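PDB 3GFV: petrobactin-binding protein YclQ from Bacillus subtilis subsp. subtilis str. 168, which binds iron-free and ferric petrobactin, and the precursor 3,4-dihydroxybenzoic acid, as the solute-binding protein of the YclNOPQ ABC transporter for ferric-petrobactin uptake. Local coordinates for residues P86-V91 with K110-I115; D97-S102 with A116-L121. All coordinates share one frame; numbering follows the deposited sequence.

Contact 1 (P86-V91 with K110-I115); sequences PDFDKV and KEFSKI
Phe88 is the bump that fills the hollow between Glu111 and Phe112 on the facing helix. Its CE1 comes down over the centre of the Phe112 ring, 3.5 Å from CZ of Phe112, with the two ring planes at 45°. The carboxylate of Glu111 lies almost flat, 18° from parallel, over one face of the Phe88 ring, OE1 of Glu111 standing 3.6 Å from CG of Phe88. Beyond CG the Glu111 chain is extended, which carries the charged end across to the ring. The opposite face of Phe88 meets CB of Pro86 near the rim, and the same CB touches CZ of Phe112 at 3.8 Å, closing the hollow. One turn further along, Val91 and Ile115 cross at about a right angle: CD1 of Ile115 reaches CG1 of Val91 at 4.0 Å and also sits at the edge of the Phe88 ring. CG2 of Val91 borders the edge of Phe112. No hydrogen bond joins 86-91 to 110-115. Asp87 N-caps the first helix, its OD1 accepting from Lys90 N at 3.1 Å. Phe112 continues inward onto Phe40, Ile99 and Ile101, so this is the apolar packing of neighbouring helices on one face of a parallel sheet, as in the alpha/beta sandwich of periplasmic binding proteins.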
# COMPACT_ATOMS: atom_id res chain seq x y z
N PRO A 86 11.11 -8.24 -12.58
CA PRO A 86 11.12 -9.61 -12.08
C PRO A 86 12.22 -10.44 -12.73
O PRO A 86 12.52 -10.29 -13.92
CB PRO A 86 9.74 -10.15 -12.50
CG PRO A 86 8.89 -8.91 -12.67
CD PRO A 86 9.84 -7.90 -13.25
N ASP A 87 12.84 -11.30 -11.93
CA ASP A 87 13.79 -12.26 -12.46
C ASP A 87 12.97 -13.48 -12.87
O ASP A 87 12.78 -14.41 -12.08
CB ASP A 87 14.81 -12.62 -11.39
CG ASP A 87 15.87 -13.61 -11.87
OD1 ASP A 87 15.70 -14.21 -12.95
OD2 ASP A 87 16.87 -13.78 -11.16
N PHE A 88 12.47 -13.47 -14.10
CA PHE A 88 11.54 -14.50 -14.56
C PHE A 88 12.15 -15.90 -14.56
O PHE A 88 11.49 -16.88 -14.27
CB PHE A 88 11.00 -14.15 -15.95
CG PHE A 88 10.02 -13.00 -15.95
CD1 PHE A 88 8.69 -13.23 -15.61
CD2 PHE A 88 10.42 -11.71 -16.28
CE1 PHE A 88 7.78 -12.18 -15.61
CE2 PHE A 88 9.52 -10.65 -16.28
CZ PHE A 88 8.19 -10.89 -15.94
N ASP A 89 13.43 -16.00 -14.92
CA ASP A 89 14.07 -17.31 -14.90
C ASP A 89 14.11 -17.89 -13.50
O ASP A 89 13.90 -19.10 -13.30
CB ASP A 89 15.50 -17.21 -15.43
CG ASP A 89 15.57 -17.09 -16.94
OD1 ASP A 89 14.51 -17.13 -17.60
OD2 ASP A 89 16.69 -17.00 -17.48
N LYS A 90 14.42 -17.05 -12.52
CA LYS A 90 14.45 -17.50 -11.15
C LYS A 90 13.05 -17.91 -10.68
O LYS A 90 12.89 -18.93 -10.01
CB LYS A 90 15.01 -16.43 -10.23
CG LYS A 90 15.19 -16.91 -8.80
CD LYS A 90 16.19 -18.05 -8.76
CE LYS A 90 16.44 -18.50 -7.33
NZ LYS A 90 17.61 -19.43 -7.25
N VAL A 91 12.05 -17.11 -11.03
CA VAL A 91 10.66 -17.48 -10.72
C VAL A 91 10.34 -18.90 -11.23
O VAL A 91 9.82 -19.74 -10.49
CB VAL A 91 9.62 -16.46 -11.25
CG1 VAL A 91 8.19 -16.95 -10.94
CG2 VAL A 91 9.86 -15.09 -10.62
N LYS A 110 0.60 -12.24 -18.63
CA LYS A 110 0.67 -13.36 -19.57
C LYS A 110 1.94 -14.19 -19.37
O LYS A 110 1.91 -15.42 -19.45
CB LYS A 110 0.59 -12.83 -21.00
CG LYS A 110 0.74 -13.86 -22.07
CD LYS A 110 0.46 -13.23 -23.43
CE LYS A 110 0.87 -14.14 -24.57
NZ LYS A 110 0.47 -13.55 -25.87
N GLU A 111 3.06 -13.51 -19.11
CA GLU A 111 4.35 -14.17 -18.93
C GLU A 111 4.38 -15.01 -17.65
O GLU A 111 4.89 -16.13 -17.63
CB GLU A 111 5.49 -13.13 -18.93
CG GLU A 111 6.79 -13.63 -19.57
CD GLU A 111 7.94 -12.60 -19.54
OE1 GLU A 111 9.11 -13.04 -19.43
OE2 GLU A 111 7.69 -11.37 -19.64
N PHE A 112 3.83 -14.46 -16.57
CA PHE A 112 3.79 -15.16 -15.30
C PHE A 112 2.87 -16.38 -15.40
O PHE A 112 3.17 -17.44 -14.85
CB PHE A 112 3.29 -14.22 -14.21
CG PHE A 112 4.36 -13.32 -13.61
CD1 PHE A 112 5.45 -13.87 -12.94
CD2 PHE A 112 4.25 -11.94 -13.70
CE1 PHE A 112 6.41 -13.05 -12.35
CE2 PHE A 112 5.22 -11.10 -13.13
CZ PHE A 112 6.29 -11.66 -12.45
N SER A 113 1.76 -16.21 -16.12
CA SER A 113 0.77 -17.29 -16.27
C SER A 113 1.30 -18.51 -17.00
O SER A 113 0.79 -19.61 -16.80
CB SER A 113 -0.49 -16.79 -16.97
OG SER A 113 -1.17 -15.83 -16.19
N LYS A 114 2.33 -18.32 -17.83
CA LYS A 114 3.00 -19.45 -18.47
C LYS A 114 3.80 -20.28 -17.46
O LYS A 114 4.05 -21.47 -17.68
CB LYS A 114 3.91 -18.99 -19.62
CG LYS A 114 3.16 -18.53 -20.86
CD LYS A 114 4.01 -18.74 -22.13
CE LYS A 114 3.23 -18.41 -23.40
NZ LYS A 114 3.03 -16.94 -23.57
N ILE A 115 4.19 -19.66 -16.36
CA ILE A 115 4.95 -20.35 -15.32
C ILE A 115 4.04 -21.10 -14.33
O ILE A 115 4.27 -22.26 -14.00
CB ILE A 115 5.86 -19.37 -14.54
CG1 ILE A 115 6.82 -18.66 -15.50
CG2 ILE A 115 6.61 -20.09 -13.43
CD1 ILE A 115 7.57 -17.51 -14.86

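Contact 2 (D97-S102 with A116-L121); sequences DLIIIS and APTIYL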
# COMPACT_ATOMS: atom_id res chain seq x y z
N ASP A 97 3.66 -22.95 -7.31
CA ASP A 97 2.32 -23.44 -7.62
C ASP A 97 1.29 -22.32 -7.64
O ASP A 97 0.14 -22.54 -8.02
CB ASP A 97 1.91 -24.62 -6.71
CG ASP A 97 2.13 -24.35 -5.22
OD1 ASP A 97 2.38 -23.21 -4.81
OD2 ASP A 97 2.02 -25.31 -4.43
N LEU A 98 1.73 -21.11 -7.28
CA LEU A 98 0.88 -19.92 -7.36
C LEU A 98 1.77 -18.67 -7.45
O LEU A 98 2.79 -18.59 -6.76
CB LEU A 98 -0.03 -19.81 -6.15
CG LEU A 98 -0.88 -18.53 -6.04
CD1 LEU A 98 -1.91 -18.42 -7.15
CD2 LEU A 98 -1.57 -18.44 -4.67
N ILE A 99 1.40 -17.72 -8.30
CA ILE A 99 2.12 -16.43 -8.33
C ILE A 99 1.11 -15.32 -8.07
O ILE A 99 0.01 -15.33 -8.63
CB ILE A 99 2.84 -16.19 -9.68
CG1 ILE A 99 3.77 -17.38 -10.00
CG2 ILE A 99 3.63 -14.89 -9.61
CD1 ILE A 99 4.31 -17.35 -11.46
N ILE A 100 1.48 -14.39 -7.19
CA ILE A 100 0.61 -13.27 -6.86
C ILE A 100 1.28 -11.99 -7.34
O ILE A 100 2.44 -11.71 -6.97
CB ILE A 100 0.37 -13.15 -5.35
CG1 ILE A 100 -0.40 -14.37 -4.83
CG2 ILE A 100 -0.32 -11.80 -5.00
CD1 ILE A 100 -0.54 -14.39 -3.30
N ILE A 101 0.58 -11.24 -8.18
CA ILE A 101 1.14 -9.97 -8.68
C ILE A 101 0.21 -8.81 -8.38
O ILE A 101 -0.92 -8.99 -7.93
CB ILE A 101 1.42 -10.02 -10.21
CG1 ILE A 101 0.10 -10.23 -10.99
CG2 ILE A 101 2.41 -11.12 -10.52
CD1 ILE A 101 0.24 -10.11 -12.51
N SER A 102 0.69 -7.59 -8.62
CA SER A 102 -0.20 -6.45 -8.55
C SER A 102 0.19 -5.42 -9.60
O SER A 102 0.71 -5.77 -10.65
CB SER A 102 -0.30 -5.86 -7.14
OG SER A 102 0.98 -5.51 -6.64
N ALA A 116 3.00 -20.42 -13.88
CA ALA A 116 2.12 -21.01 -12.88
C ALA A 116 0.83 -20.22 -12.85
O ALA A 116 0.76 -19.12 -13.42
CB ALA A 116 2.79 -20.96 -11.51
N PRO A 117 -0.19 -20.76 -12.17
CA PRO A 117 -1.40 -19.96 -11.99
C PRO A 117 -1.04 -18.65 -11.33
O PRO A 117 -0.31 -18.63 -10.35
CB PRO A 117 -2.27 -20.84 -11.07
CG PRO A 117 -1.80 -22.27 -11.39
CD PRO A 117 -0.31 -22.13 -11.62
N THR A 118 -1.55 -17.56 -11.88
CA THR A 118 -1.20 -16.23 -11.42
C THR A 118 -2.47 -15.46 -11.15
O THR A 118 -3.41 -15.50 -11.94
CB THR A 118 -0.38 -15.50 -12.50
OG1 THR A 118 0.82 -16.24 -12.73
CG2 THR A 118 -0.02 -14.08 -12.04
N ILE A 119 -2.49 -14.77 -10.02
CA ILE A 119 -3.62 -13.93 -9.69
C ILE A 119 -3.12 -12.53 -9.39
O ILE A 119 -2.03 -12.35 -8.85
CB ILE A 119 -4.42 -14.50 -8.49
CG1 ILE A 119 -3.56 -14.54 -7.22
CG2 ILE A 119 -4.99 -15.91 -8.86
CD1 ILE A 119 -4.29 -14.98 -5.95
N TYR A 120 -3.94 -11.56 -9.74
CA TYR A 120 -3.68 -10.15 -9.44
C TYR A 120 -4.41 -9.72 -8.18
O TYR A 120 -5.65 -9.86 -8.11
CB TYR A 120 -4.15 -9.34 -10.64
CG TYR A 120 -3.98 -7.85 -10.49
CD1 TYR A 120 -2.94 -7.20 -11.13
CD2 TYR A 120 -4.89 -7.10 -9.77
CE1 TYR A 120 -2.79 -5.81 -11.03
CE2 TYR A 120 -4.74 -5.70 -9.65
CZ TYR A 120 -3.69 -5.08 -10.29
OH TYR A 120 -3.51 -3.71 -10.20
N LEU A 121 -3.68 -9.23 -7.19
CA LEU A 121 -4.31 -8.76 -5.94
C LEU A 121 -3.90 -7.31 -5.59
O LEU A 121 -3.47 -7.03 -4.47
CB LEU A 121 -3.94 -9.64 -4.75
CG LEU A 121 -4.41 -11.10 -4.84
CD1 LEU A 121 -4.02 -11.88 -3.57
CD2 LEU A 121 -5.92 -11.20 -5.10
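Ile99 and Ile101 of the inner strand meet Thr118 of the edge strand on one face of the sheet, while Ile100 and Ile119 pair on the other. Ile99 is gripped through both backbone polar atoms: its N donates to Pro117 O at 2.8 Å, and its O accepts from Ile119 N at 2.9 Å. Its CG1 lies beside its own backbone N, anti to the carbonyl carbon (chi1 -55°), and the chain runs on to put CD1 3.9 Å from CB of Ala116. The Thr118 hydroxyl stands against CB of Ile99 and donates to Ala116 O from above the carbonyl plane, so this polar atom is satisfied within its own segment. Two more bonds, Ile101 N to Ile119 O and Leu121 N to Ile101 O, extend the ladder, and the axes of the short strands run 23° from parallel. The pair forms the ends of a right-handed beta-alpha-beta crossover whose helix, 109-115, lays Phe112 on Ile99, Ile101 and Thr118. Strand 118-120 is one of the two outermost strands of the five-stranded parallel sheet, and strand 98-101 bonds on its other side to strand 37-39. Ile101 meets CG2 of Thr118 through its CG1 at 4.0 Å, the two side chains crossing at about a right angle. On the other face Ile119 lies alongside Ile100, pointing the same way, their CG1 atoms 4.0 Å apart; Ile119 also packs on Val19, His21 and Ile142. At the C-terminal end of the strands the Tyr120 ring presents a face to CA of Ser102, a CH-pi contact 4.1 Å from CA to the ring centroid; Ser102 OG hydrogen-bonds Asp41.

Overall arrangement
From the N terminus the chain passes through 86-91, the start of helix 88-93, then strand 98-101, helix 109-115 and strand 118-120. Contact 1 closes a loop of 18 residues that contains the inner strand; contact 2 closes one of 13 that contains helix 109-115. Since the segments alternate, the two loops cross. Their centres lie 10 Å apart, contact 1 on the helical layer and contact 2 in the sheet beneath it. Phe112 joins the two layers, its CD2 3.8 Å from CG2 of Ile101. Together they tie two consecutive helices to the edge of the five-stranded parallel sheet.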